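High-affinity zinc uptake system protein znuA (Streptococcus suis, PDB 3MFQ) binds zinc through three histidines and an aspartate and probably serves as the metal-capturing, solute-binding component of an ABC-type uptake system. Local coordinates at residues A[59-64]-A[77-82]; A[112-117]-A[141-146]; A[151-156]-A[270-275]. The contacts are given in a common frame with arbitrary orientation. Residue numbers count along the deposited sequence, not the author numbering.

Interaction 1: A[59-64]-A[77-82]; sequences VLYHGL and TGVAVS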
ATOM      1  N   VAL A  59     -10.700  -2.883  16.843  1.00 49.27           N
ATOM      2  CA  VAL A  59     -10.471  -2.031  15.683  1.00 54.43           C
ATOM      3  C   VAL A  59      -9.013  -2.117  15.238  1.00 53.83           C
ATOM      4  O   VAL A  59      -8.105  -1.916  16.041  1.00 55.54           O
ATOM      5  CB  VAL A  59     -10.848  -0.562  15.973  1.00 59.22           C
ATOM      6  CG1 VAL A  59     -10.460   0.332  14.803  1.00 54.26           C
ATOM      7  CG2 VAL A  59     -12.335  -0.442  16.272  1.00 56.81           C
ATOM      8  N   LEU A  60      -8.794  -2.423  13.963  1.00 49.22           N
ATOM      9  CA  LEU A  60      -7.439  -2.547  13.428  1.00 46.84           C
ATOM     10  C   LEU A  60      -7.178  -1.556  12.298  1.00 49.04           C
ATOM     11  O   LEU A  60      -8.016  -1.379  11.411  1.00 49.91           O
ATOM     12  CB  LEU A  60      -7.178  -3.973  12.941  1.00 42.68           C
ATOM     13  CG  LEU A  60      -6.940  -5.032  14.018  1.00 41.59           C
ATOM     14  CD1 LEU A  60      -6.934  -6.424  13.410  1.00 39.49           C
ATOM     15  CD2 LEU A  60      -5.639  -4.758  14.755  1.00 40.89           C
ATOM     16  N   TYR A  61      -6.014  -0.913  12.337  1.00 52.45           N
ATOM     17  CA  TYR A  61      -5.634   0.048  11.307  1.00 51.82           C
ATOM     18  C   TYR A  61      -4.125   0.073  11.083  1.00 51.91           C
ATOM     19  O   TYR A  61      -3.358  -0.469  11.880  1.00 49.82           O
ATOM     20  CB  TYR A  61      -6.146   1.448  11.655  1.00 51.12           C
ATOM     21  CG  TYR A  61      -5.472   2.077  12.855  1.00 53.02           C
ATOM     22  CD1 TYR A  61      -5.690   1.588  14.136  1.00 53.31           C
ATOM     23  CD2 TYR A  61      -4.626   3.168  12.707  1.00 54.26           C
ATOM     24  CE1 TYR A  61      -5.079   2.165  15.235  1.00 53.85           C
ATOM     25  CE2 TYR A  61      -4.011   3.751  13.800  1.00 53.43           C
ATOM     26  CZ  TYR A  61      -4.240   3.245  15.060  1.00 55.08           C
ATOM     27  OH  TYR A  61      -3.627   3.824  16.149  1.00 52.80           O
ATOM     28  N   HIS A  62      -3.707   0.707   9.992  1.00 48.74           N
ATOM     29  CA  HIS A  62      -2.295   0.797   9.637  1.00 44.79           C
ATOM     30  C   HIS A  62      -1.525   1.662  10.623  1.00 49.28           C
ATOM     31  O   HIS A  62      -0.613   1.193  11.302  1.00 51.07           O
ATOM     32  CB  HIS A  62      -2.140   1.382   8.233  1.00 44.87           C
ATOM     33  CG  HIS A  62      -2.701   0.519   7.148  1.00 45.58           C
ATOM     34  ND1 HIS A  62      -4.003   0.065   7.158  1.00 46.25           N
ATOM     35  CD2 HIS A  62      -2.145   0.040   6.010  1.00 43.35           C
ATOM     36  CE1 HIS A  62      -4.219  -0.666   6.079  1.00 45.05           C
ATOM     37  NE2 HIS A  62      -3.108  -0.695   5.365  1.00 44.04           N
ATOM     38  N   GLY A  63      -1.898   2.935  10.693  1.00 50.80           N
ATOM     39  CA  GLY A  63      -1.167   3.898  11.493  1.00 49.54           C
ATOM     40  C   GLY A  63      -0.301   4.765  10.603  1.00 55.27           C
ATOM     41  O   GLY A  63      -0.559   4.880   9.403  1.00 56.01           O
ATOM     42  N   LEU A  64       0.727   5.375  11.184  1.00 57.55           N
ATOM     43  CA  LEU A  64       1.647   6.220  10.429  1.00 53.37           C
ATOM     44  C   LEU A  64       0.897   7.302   9.658  1.00 55.02           C
ATOM     45  O   LEU A  64       1.363   7.773   8.621  1.00 56.68           O
ATOM     46  CB  LEU A  64       2.480   5.373   9.465  1.00 49.24           C
ATOM     47  CG  LEU A  64       3.122   4.116  10.052  1.00 51.56           C
ATOM     48  CD1 LEU A  64       4.026   3.453   9.027  1.00 48.98           C
ATOM     49  CD2 LEU A  64       3.895   4.444  11.320  1.00 53.60           C
ATOM     50  N   THR A  77      -9.393   4.322  19.813  1.00 47.56           N
ATOM     51  CA  THR A  77     -10.170   3.097  19.950  1.00 51.20           C
ATOM     52  C   THR A  77      -9.502   1.859  19.357  1.00 51.21           C
ATOM     53  O   THR A  77      -9.858   0.732  19.704  1.00 51.42           O
ATOM     54  CB  THR A  77     -11.563   3.257  19.306  1.00 55.75           C
ATOM     55  OG1 THR A  77     -12.327   2.062  19.506  1.00 64.61           O
ATOM     56  CG2 THR A  77     -11.435   3.525  17.815  1.00 45.29           C
ATOM     57  N   GLY A  78      -8.530   2.063  18.473  1.00 63.39           N
ATOM     58  CA  GLY A  78      -7.987   0.962  17.700  1.00 60.51           C
ATOM     59  C   GLY A  78      -6.538   0.595  17.950  1.00 62.89           C
ATOM     60  O   GLY A  78      -5.833   1.258  18.711  1.00 63.33           O
ATOM     61  N   VAL A  79      -6.103  -0.479  17.296  1.00 48.30           N
ATOM     62  CA  VAL A  79      -4.730  -0.960  17.385  1.00 42.10           C
ATOM     63  C   VAL A  79      -4.051  -0.882  16.025  1.00 41.14           C
ATOM     64  O   VAL A  79      -4.493  -1.510  15.065  1.00 41.73           O
ATOM     65  CB  VAL A  79      -4.680  -2.423  17.856  1.00 39.31           C
ATOM     66  CG1 VAL A  79      -3.271  -2.982  17.708  1.00 38.92           C
ATOM     67  CG2 VAL A  79      -5.166  -2.536  19.289  1.00 40.76           C
ATOM     68  N   ALA A  80      -2.980  -0.103  15.945  1.00 46.69           N
ATOM     69  CA  ALA A  80      -2.211  -0.004  14.716  1.00 44.99           C
ATOM     70  C   ALA A  80      -1.358  -1.253  14.563  1.00 41.35           C
ATOM     71  O   ALA A  80      -0.625  -1.631  15.476  1.00 44.69           O
ATOM     72  CB  ALA A  80      -1.341   1.240  14.733  1.00 44.44           C
ATOM     73  N   VAL A  81      -1.466  -1.902  13.411  1.00 30.55           N
ATOM     74  CA  VAL A  81      -0.718  -3.125  13.166  1.00 31.53           C
ATOM     75  C   VAL A  81       0.768  -2.828  13.036  1.00 32.20           C
ATOM     76  O   VAL A  81       1.585  -3.736  12.910  1.00 33.73           O
ATOM     77  CB  VAL A  81      -1.207  -3.832  11.899  1.00 31.49           C
ATOM     78  CG1 VAL A  81      -2.626  -4.334  12.097  1.00 35.46           C
ATOM     79  CG2 VAL A  81      -1.134  -2.891  10.711  1.00 32.69           C
ATOM     80  N   SER A  82       1.108  -1.546  13.081  1.00 42.85           N
ATOM     81  CA  SER A  82       2.492  -1.107  12.969  1.00 45.46           C
ATOM     82  C   SER A  82       3.035  -0.645  14.317  1.00 46.03           C
ATOM     83  O   SER A  82       3.988   0.129  14.378  1.00 49.61           O
ATOM     84  CB  SER A  82       2.595   0.036  11.958  1.00 43.59           C
ATOM     85  OG  SER A  82       1.853   1.162  12.395  1.00 42.82           O
TER
HETATM   86  O   HOH W   1      -9.818  -1.865  19.446  1.00 25.44           O
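A beta-alpha-beta crossover is easiest to follow where its two strands meet: here 58-61 runs parallel to 79-80, the outermost strand on this side of the N-terminal four-stranded sheet, with helix 71-77 between them. Three backbone hydrogen bonds set the register: V79 N to V59 O (2.8 Å), Y61 N to V79 O (3.2 Å) and V81 N to Y61 O (2.8 Å). Side chains then fill the two faces. On one, L60 CD2 lies 4.0 Å from both V79 CB and V81 CG1, and helices 14-24 and 109-123 cover this patch. On the other, the methyl of A80 is the bump and the phenol of Y61 the floor beneath it, A80 CB sitting 3.9 Å from the centroid of the Y61 ring in a CH-pi contact. G78 leaves the hollow into which V59 and Y61 fit; a CB there would clash with V59 CG1. G63 likewise makes room for A80 and S82, and its backbone angles by themselves suit only a residue without a side chain. The CA-to-CB bond of H62 points away from 77-82, and its side chain lies about 10 Å from the bound zinc. Beyond the strands, S82 OG donates a hydrogen bond to H62 O at 2.7 Å.

Interaction 2: A[112-117]-A[141-146]; sequences YKSAVA and YQAQLD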
ATOM      1  N   TYR A 112       5.380  -6.052   6.624  1.00 32.91           N
ATOM      2  CA  TYR A 112       4.025  -6.577   6.542  1.00 31.29           C
ATOM      3  C   TYR A 112       3.877  -7.825   7.407  1.00 33.18           C
ATOM      4  O   TYR A 112       2.874  -7.997   8.097  1.00 34.57           O
ATOM      5  CB  TYR A 112       3.639  -6.870   5.093  1.00 33.05           C
ATOM      6  CG  TYR A 112       2.151  -7.063   4.890  1.00 33.84           C
ATOM      7  CD1 TYR A 112       1.281  -5.981   4.921  1.00 32.28           C
ATOM      8  CD2 TYR A 112       1.617  -8.326   4.663  1.00 33.85           C
ATOM      9  CE1 TYR A 112      -0.077  -6.151   4.736  1.00 33.39           C
ATOM     10  CE2 TYR A 112       0.259  -8.505   4.476  1.00 35.66           C
ATOM     11  CZ  TYR A 112      -0.584  -7.413   4.514  1.00 36.52           C
ATOM     12  OH  TYR A 112      -1.937  -7.582   4.328  1.00 36.62           O
ATOM     13  N   LYS A 113       4.881  -8.694   7.369  1.00 34.14           N
ATOM     14  CA  LYS A 113       4.895  -9.870   8.227  1.00 33.33           C
ATOM     15  C   LYS A 113       4.801  -9.445   9.685  1.00 33.56           C
ATOM     16  O   LYS A 113       4.179 -10.122  10.501  1.00 33.41           O
ATOM     17  CB  LYS A 113       6.167 -10.684   8.007  1.00 36.88           C
ATOM     18  CG  LYS A 113       6.256 -11.353   6.648  1.00 36.39           C
ATOM     19  CD  LYS A 113       7.609 -12.019   6.464  1.00 38.25           C
ATOM     20  CE  LYS A 113       7.874 -13.048   7.551  1.00 34.21           C
ATOM     21  NZ  LYS A 113       6.972 -14.221   7.422  1.00 39.52           N
ATOM     22  N   SER A 114       5.430  -8.320  10.008  1.00 45.59           N
ATOM     23  CA  SER A 114       5.356  -7.767  11.351  1.00 43.82           C
ATOM     24  C   SER A 114       3.917  -7.402  11.680  1.00 44.66           C
ATOM     25  O   SER A 114       3.392  -7.794  12.721  1.00 46.55           O
ATOM     26  CB  SER A 114       6.250  -6.534  11.476  1.00 46.92           C
ATOM     27  OG  SER A 114       6.166  -5.974  12.776  1.00 48.21           O
ATOM     28  N   ALA A 115       3.284  -6.650  10.783  1.00 36.77           N
ATOM     29  CA  ALA A 115       1.887  -6.263  10.946  1.00 35.56           C
ATOM     30  C   ALA A 115       1.005  -7.490  11.154  1.00 38.34           C
ATOM     31  O   ALA A 115       0.164  -7.521  12.053  1.00 36.18           O
ATOM     32  CB  ALA A 115       1.420  -5.472   9.734  1.00 32.82           C
ATOM     33  N   VAL A 116       1.211  -8.498  10.310  1.00 36.95           N
ATOM     34  CA  VAL A 116       0.490  -9.759  10.410  1.00 32.09           C
ATOM     35  C   VAL A 116       0.567 -10.322  11.819  1.00 33.07           C
ATOM     36  O   VAL A 116      -0.408 -10.866  12.332  1.00 38.11           O
ATOM     37  CB  VAL A 116       1.058 -10.798   9.430  1.00 35.23           C
ATOM     38  CG1 VAL A 116       0.619 -12.202   9.822  1.00 30.93           C
ATOM     39  CG2 VAL A 116       0.642 -10.466   8.003  1.00 31.88           C
ATOM     40  N   ALA A 117       1.732 -10.184  12.443  1.00 44.64           N
ATOM     41  CA  ALA A 117       1.952 -10.702  13.789  1.00 44.16           C
ATOM     42  C   ALA A 117       1.077  -9.991  14.814  1.00 45.12           C
ATOM     43  O   ALA A 117       0.409 -10.635  15.622  1.00 45.66           O
ATOM     44  CB  ALA A 117       3.415 -10.581  14.167  1.00 43.55           C
ATOM     45  N   TYR A 141       0.339 -18.285   6.760  1.00 54.28           N
ATOM     46  CA  TYR A 141       0.358 -17.055   5.974  1.00 54.83           C
ATOM     47  C   TYR A 141       1.727 -16.384   6.032  1.00 54.50           C
ATOM     48  O   TYR A 141       2.172 -15.780   5.056  1.00 56.83           O
ATOM     49  CB  TYR A 141      -0.742 -16.091   6.427  1.00 53.58           C
ATOM     50  CG  TYR A 141      -0.900 -14.879   5.531  1.00 57.08           C
ATOM     51  CD1 TYR A 141      -1.166 -15.024   4.175  1.00 55.63           C
ATOM     52  CD2 TYR A 141      -0.796 -13.591   6.040  1.00 56.65           C
ATOM     53  CE1 TYR A 141      -1.314 -13.921   3.351  1.00 54.16           C
ATOM     54  CE2 TYR A 141      -0.943 -12.482   5.224  1.00 57.18           C
ATOM     55  CZ  TYR A 141      -1.202 -12.653   3.882  1.00 55.63           C
ATOM     56  OH  TYR A 141      -1.350 -11.551   3.074  1.00 51.39           O
ATOM     57  N   GLN A 142       2.396 -16.490   7.176  1.00 38.81           N
ATOM     58  CA  GLN A 142       3.755 -15.981   7.295  1.00 37.84           C
ATOM     59  C   GLN A 142       4.645 -16.655   6.261  1.00 41.15           C
ATOM     60  O   GLN A 142       5.420 -15.999   5.567  1.00 41.89           O
ATOM     61  CB  GLN A 142       4.309 -16.224   8.700  1.00 37.37           C
ATOM     62  CG  GLN A 142       3.678 -15.369   9.786  1.00 38.85           C
ATOM     63  CD  GLN A 142       4.084 -13.907   9.706  1.00 39.95           C
ATOM     64  OE1 GLN A 142       3.844 -13.136  10.634  1.00 39.51           O
ATOM     65  NE2 GLN A 142       4.704 -13.521   8.597  1.00 36.57           N
ATOM     66  N   ALA A 143       4.518 -17.974   6.161  1.00 51.28           N
ATOM     67  CA  ALA A 143       5.294 -18.752   5.207  1.00 50.17           C
ATOM     68  C   ALA A 143       4.939 -18.370   3.779  1.00 53.61           C
ATOM     69  O   ALA A 143       5.802 -18.352   2.903  1.00 57.99           O
ATOM     70  CB  ALA A 143       5.074 -20.234   5.429  1.00 49.63           C
ATOM     71  N   GLN A 144       3.665 -18.076   3.543  1.00 48.32           N
ATOM     72  CA  GLN A 144       3.216 -17.660   2.220  1.00 46.77           C
ATOM     73  C   GLN A 144       3.825 -16.315   1.858  1.00 49.60           C
ATOM     74  O   GLN A 144       4.142 -16.059   0.696  1.00 51.95           O
ATOM     75  CB  GLN A 144       1.691 -17.584   2.162  1.00 47.14           C
ATOM     76  CG  GLN A 144       1.007 -18.936   2.184  1.00 48.05           C
ATOM     77  CD  GLN A 144      -0.499 -18.820   2.124  1.00 49.15           C
ATOM     78  OE1 GLN A 144      -1.207 -19.821   2.040  1.00 55.50           O
ATOM     79  NE2 GLN A 144      -0.998 -17.592   2.165  1.00 48.58           N
ATOM     80  N   LEU A 145       3.986 -15.458   2.861  1.00 37.49           N
ATOM     81  CA  LEU A 145       4.643 -14.174   2.667  1.00 34.13           C
ATOM     82  C   LEU A 145       6.125 -14.396   2.386  1.00 35.74           C
ATOM     83  O   LEU A 145       6.728 -13.680   1.590  1.00 36.49           O
ATOM     84  CB  LEU A 145       4.450 -13.280   3.892  1.00 32.56           C
ATOM     85  CG  LEU A 145       3.010 -12.850   4.195  1.00 33.29           C
ATOM     86  CD1 LEU A 145       2.913 -12.172   5.553  1.00 29.35           C
ATOM     87  CD2 LEU A 145       2.480 -11.941   3.101  1.00 34.25           C
ATOM     88  N   ASP A 146       6.702 -15.401   3.040  1.00 44.75           N
ATOM     89  CA  ASP A 146       8.092 -15.778   2.803  1.00 44.44           C
ATOM     90  C   ASP A 146       8.299 -16.196   1.350  1.00 48.51           C
ATOM     91  O   ASP A 146       9.159 -15.657   0.652  1.00 48.78           O
ATOM     92  CB  ASP A 146       8.504 -16.923   3.732  1.00 40.66           C
ATOM     93  CG  ASP A 146       8.435 -16.541   5.195  1.00 43.20           C
ATOM     94  OD1 ASP A 146       8.350 -17.448   6.047  1.00 44.95           O
ATOM     95  OD2 ASP A 146       8.465 -15.331   5.496  1.00 44.13           O
TER
HETATM   96  O   HOH W   2      -3.577  -9.845   3.935  1.00 53.16           O
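Y141 opens the contact with its ring edge. Its CE2 lies 3.8 Å from V116 CG2, while its OH comes within 3.7 Å of Y112 CE2, so the two tyrosines meet edge to edge rather than stacking. Their hydroxyls share one water, 2.8 Å from Y112 OH and 2.9 Å from Y141 OH. One residue on, the side chain of Q142 reaches across the gap and packs beside V116. Its backbone matters too, since K113 NZ makes a weak hydrogen bond to Q142 O at 3.0 Å. These residues belong to an antiparallel helix pair, 109-123 against the long helix 131-156, whose local axes run at 175° and approach to 10.4 Å. In metal-binding proteins of this family a long helix spans the N- and C-terminal lobes, and 131-156 is consistent with that backbone helix. Helix 14-24 lines the same seam, with M19 touching both Y112 and V116. The next turn brings L145 inward: its CD1 is 3.8 Å from V116 CG2 and 3.6 Å from K113 CG, and its CD2 is 4.0 Å from Y112 CD2. Last comes the exposed D146, where OD2 receives K113 NZ at 2.7 Å in a salt bridge.

Interaction 3: A[151-156]-A[270-275]; sequences WVEKEL and YKHNVK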
ATOM      1  N   TRP A 151       9.498 -14.975  -4.649  1.00 44.26           N
ATOM      2  CA  TRP A 151       8.863 -14.866  -5.956  1.00 43.12           C
ATOM      3  C   TRP A 151       9.143 -13.510  -6.585  1.00 46.76           C
ATOM      4  O   TRP A 151       9.512 -13.421  -7.755  1.00 48.91           O
ATOM      5  CB  TRP A 151       7.354 -15.075  -5.824  1.00 43.70           C
ATOM      6  CG  TRP A 151       6.611 -15.047  -7.126  1.00 45.65           C
ATOM      7  CD1 TRP A 151       6.326 -16.114  -7.930  1.00 45.37           C
ATOM      8  CD2 TRP A 151       6.046 -13.900  -7.770  1.00 44.90           C
ATOM      9  NE1 TRP A 151       5.624 -15.701  -9.035  1.00 47.38           N
ATOM     10  CE2 TRP A 151       5.440 -14.345  -8.962  1.00 45.44           C
ATOM     11  CE3 TRP A 151       5.997 -12.538  -7.457  1.00 43.94           C
ATOM     12  CZ2 TRP A 151       4.792 -13.479  -9.839  1.00 44.62           C
ATOM     13  CZ3 TRP A 151       5.354 -11.680  -8.329  1.00 45.10           C
ATOM     14  CH2 TRP A 151       4.761 -12.153  -9.505  1.00 45.27           C
ATOM     15  N   VAL A 152       8.961 -12.452  -5.800  1.00 54.73           N
ATOM     16  CA  VAL A 152       9.182 -11.093  -6.278  1.00 53.35           C
ATOM     17  C   VAL A 152      10.624 -10.911  -6.726  1.00 54.62           C
ATOM     18  O   VAL A 152      10.888 -10.345  -7.786  1.00 54.27           O
ATOM     19  CB  VAL A 152       8.873 -10.055  -5.187  1.00 50.43           C
ATOM     20  CG1 VAL A 152       9.124  -8.654  -5.711  1.00 50.36           C
ATOM     21  CG2 VAL A 152       7.439 -10.202  -4.712  1.00 51.19           C
ATOM     22  N   GLU A 153      11.551 -11.398  -5.909  1.00 83.82           N
ATOM     23  CA  GLU A 153      12.974 -11.329  -6.222  1.00 88.23           C
ATOM     24  C   GLU A 153      13.289 -11.972  -7.568  1.00 84.97           C
ATOM     25  O   GLU A 153      13.816 -11.320  -8.467  1.00 85.88           O
ATOM     26  CB  GLU A 153      13.799 -11.996  -5.117  1.00 90.08           C
ATOM     27  CG  GLU A 153      13.957 -11.162  -3.852  1.00 89.99           C
ATOM     28  CD  GLU A 153      14.922  -9.999  -4.029  1.00100.26           C
ATOM     29  OE1 GLU A 153      15.383  -9.767  -5.168  1.00101.40           O
ATOM     30  OE2 GLU A 153      15.222  -9.316  -3.025  1.00102.08           O
ATOM     31  N   LYS A 154      12.972 -13.255  -7.698  1.00 55.27           N
ATOM     32  CA  LYS A 154      13.217 -13.970  -8.943  1.00 56.33           C
ATOM     33  C   LYS A 154      12.519 -13.266 -10.097  1.00 54.42           C
ATOM     34  O   LYS A 154      13.036 -13.210 -11.211  1.00 56.25           O
ATOM     35  CB  LYS A 154      12.739 -15.422  -8.833  1.00 57.07           C
ATOM     36  CG  LYS A 154      12.895 -16.239 -10.114  1.00 63.30           C
ATOM     37  CD  LYS A 154      12.754 -17.736  -9.850  1.00 70.86           C
ATOM     38  CE  LYS A 154      13.869 -18.256  -8.946  1.00 70.08           C
ATOM     39  NZ  LYS A 154      13.585 -19.624  -8.422  1.00 76.17           N
ATOM     40  N   GLU A 155      11.343 -12.717  -9.817  1.00 53.75           N
ATOM     41  CA  GLU A 155      10.540 -12.070 -10.843  1.00 52.59           C
ATOM     42  C   GLU A 155      11.183 -10.765 -11.311  1.00 54.40           C
ATOM     43  O   GLU A 155      11.229 -10.476 -12.507  1.00 53.14           O
ATOM     44  CB  GLU A 155       9.126 -11.811 -10.319  1.00 51.27           C
ATOM     45  CG  GLU A 155       8.077 -11.615 -11.404  1.00 52.29           C
ATOM     46  CD  GLU A 155       7.659 -12.914 -12.065  1.00 53.60           C
ATOM     47  OE1 GLU A 155       8.049 -13.993 -11.573  1.00 52.49           O
ATOM     48  OE2 GLU A 155       6.931 -12.855 -13.080  1.00 56.69           O
ATOM     49  N   LEU A 156      11.687  -9.983 -10.361  1.00 57.42           N
ATOM     50  CA  LEU A 156      12.286  -8.684 -10.659  1.00 53.82           C
ATOM     51  C   LEU A 156      13.680  -8.796 -11.265  1.00 53.27           C
ATOM     52  O   LEU A 156      14.119  -7.909 -11.997  1.00 50.01           O
ATOM     53  CB  LEU A 156      12.347  -7.832  -9.392  1.00 51.78           C
ATOM     54  CG  LEU A 156      11.220  -6.824  -9.169  1.00 52.01           C
ATOM     55  CD1 LEU A 156       9.905  -7.339  -9.721  1.00 51.37           C
ATOM     56  CD2 LEU A 156      11.100  -6.479  -7.693  1.00 53.35           C
ATOM     57  N   TYR A 270       0.048  -8.032  -4.909  1.00 53.52           N
ATOM     58  CA  TYR A 270       1.492  -7.884  -4.995  1.00 53.64           C
ATOM     59  C   TYR A 270       2.021  -8.419  -6.317  1.00 56.31           C
ATOM     60  O   TYR A 270       2.763  -7.737  -7.027  1.00 57.17           O
ATOM     61  CB  TYR A 270       2.158  -8.638  -3.850  1.00 55.21           C
ATOM     62  CG  TYR A 270       3.333  -7.922  -3.249  1.00 53.23           C
ATOM     63  CD1 TYR A 270       4.474  -7.674  -3.995  1.00 50.00           C
ATOM     64  CD2 TYR A 270       3.307  -7.499  -1.926  1.00 48.98           C
ATOM     65  CE1 TYR A 270       5.547  -7.022  -3.446  1.00 48.27           C
ATOM     66  CE2 TYR A 270       4.384  -6.845  -1.368  1.00 48.38           C
ATOM     67  CZ  TYR A 270       5.503  -6.609  -2.134  1.00 49.70           C
ATOM     68  OH  TYR A 270       6.589  -5.959  -1.597  1.00 49.85           O
ATOM     69  N   LYS A 271       1.646  -9.654  -6.632  1.00 55.40           N
ATOM     70  CA  LYS A 271       2.081 -10.291  -7.865  1.00 53.85           C
ATOM     71  C   LYS A 271       1.648  -9.458  -9.059  1.00 53.66           C
ATOM     72  O   LYS A 271       2.428  -9.219  -9.978  1.00 52.90           O
ATOM     73  CB  LYS A 271       1.506 -11.704  -7.973  1.00 57.66           C
ATOM     74  CG  LYS A 271       1.975 -12.654  -6.884  1.00 58.58           C
ATOM     75  CD  LYS A 271       1.387 -14.043  -7.076  1.00 56.29           C
ATOM     76  CE  LYS A 271       1.851 -14.994  -5.987  1.00 56.38           C
ATOM     77  NZ  LYS A 271       1.275 -16.355  -6.161  1.00 55.63           N
ATOM     78  N   HIS A 272       0.396  -9.017  -9.035  1.00 45.93           N
ATOM     79  CA  HIS A 272      -0.142  -8.163 -10.086  1.00 47.17           C
ATOM     80  C   HIS A 272       0.760  -6.959 -10.331  1.00 49.81           C
ATOM     81  O   HIS A 272       1.118  -6.659 -11.471  1.00 49.49           O
ATOM     82  CB  HIS A 272      -1.548  -7.693  -9.719  1.00 49.29           C
ATOM     83  CG  HIS A 272      -2.082  -6.624 -10.621  1.00 58.41           C
ATOM     84  ND1 HIS A 272      -2.869  -6.902 -11.717  1.00 67.83           N
ATOM     85  CD2 HIS A 272      -1.941  -5.279 -10.588  1.00 54.90           C
ATOM     86  CE1 HIS A 272      -3.192  -5.772 -12.322  1.00 72.35           C
ATOM     87  NE2 HIS A 272      -2.640  -4.772 -11.656  1.00 62.37           N
ATOM     88  N   ASN A 273       1.119  -6.269  -9.255  1.00 44.57           N
ATOM     89  CA  ASN A 273       2.005  -5.121  -9.357  1.00 42.53           C
ATOM     90  C   ASN A 273       3.341  -5.502  -9.983  1.00 41.77           C
ATOM     91  O   ASN A 273       3.808  -4.853 -10.918  1.00 40.12           O
ATOM     92  CB  ASN A 273       2.219  -4.483  -7.983  1.00 39.76           C
ATOM     93  CG  ASN A 273       1.032  -3.649  -7.536  1.00 44.41           C
ATOM     94  OD1 ASN A 273       0.020  -3.564  -8.231  1.00 44.85           O
ATOM     95  ND2 ASN A 273       1.157  -3.021  -6.373  1.00 42.94           N
ATOM     96  N   VAL A 274       3.944  -6.568  -9.468  1.00 41.43           N
ATOM     97  CA  VAL A 274       5.249  -7.018  -9.936  1.00 38.75           C
ATOM     98  C   VAL A 274       5.258  -7.393 -11.418  1.00 40.27           C
ATOM     99  O   VAL A 274       6.080  -6.889 -12.179  1.00 41.25           O
ATOM    100  CB  VAL A 274       5.757  -8.206  -9.107  1.00 40.58           C
ATOM    101  CG1 VAL A 274       6.937  -8.858  -9.792  1.00 39.70           C
ATOM    102  CG2 VAL A 274       6.130  -7.747  -7.709  1.00 39.01           C
ATOM    103  N   LYS A 275       4.350  -8.276 -11.824  1.00 44.76           N
ATOM    104  CA  LYS A 275       4.263  -8.682 -13.225  1.00 43.50           C
ATOM    105  C   LYS A 275       4.131  -7.463 -14.130  1.00 42.26           C
ATOM    106  O   LYS A 275       4.719  -7.406 -15.209  1.00 43.69           O
ATOM    107  CB  LYS A 275       3.074  -9.620 -13.457  1.00 43.20           C
ATOM    108  CG  LYS A 275       3.214 -11.012 -12.856  1.00 45.38           C
ATOM    109  CD  LYS A 275       2.100 -11.930 -13.354  1.00 46.56           C
ATOM    110  CE  LYS A 275       2.137 -13.293 -12.673  1.00 50.83           C
ATOM    111  NZ  LYS A 275       1.116 -14.224 -13.235  1.00 53.21           N
TER
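Two helical segments run side by side in nearly the same direction, their local axes 11° apart and 10.4 Å at closest approach, with V152 and V274 closest across the gap at 6.7 Å between CA atoms. This is parallel helix packing with a knobs-into-holes element: the end of helix 131-156 meets the C-terminal helix 266-281, and V274 is the knob, seated among W151, V152, E155 and L156. Its CG1 touches L156 CD1 at 3.3 Å, E155 CG at 3.4 Å and W151 CZ3 at 3.6 Å, while its CG2 meets V152 CG1 at 3.7 Å. Toward the interior, V152 CG2 rests 3.9 Å from Y270 CE1, and Y180 from a loop packs on both of these residues. No hydrogen bond crosses between the segments. The more exposed flank is closed by the indole of W151 and the aliphatic stems of two lysines: K275 CG approaches the ring edge, 3.9 Å from W151 CH2, and K271 CG lies over the face, 3.9 Å from the centroid of the six-membered ring.

The three contacts illustrate how chemistry follows place in a fold. Interaction 1, a sheet edge, is fixed mainly by backbone hydrogen bonds; interactions 2 and 3 join helices through side chains. All are partly buried, but the more exposed flank holds a salt bridge in interaction 2 and lysine stems against an indole in interaction 3. Interactions 1 and 2 touch, V81 O lying 3.6 Å from A115 CB, so helix 109-123 packs against 79-81 at one side and on 131-156 at another. Interactions 2 and 3 share helix 131-156, their centres about 17 Å apart, while interactions 1 and 3 lie on opposite sides of the chain's centre.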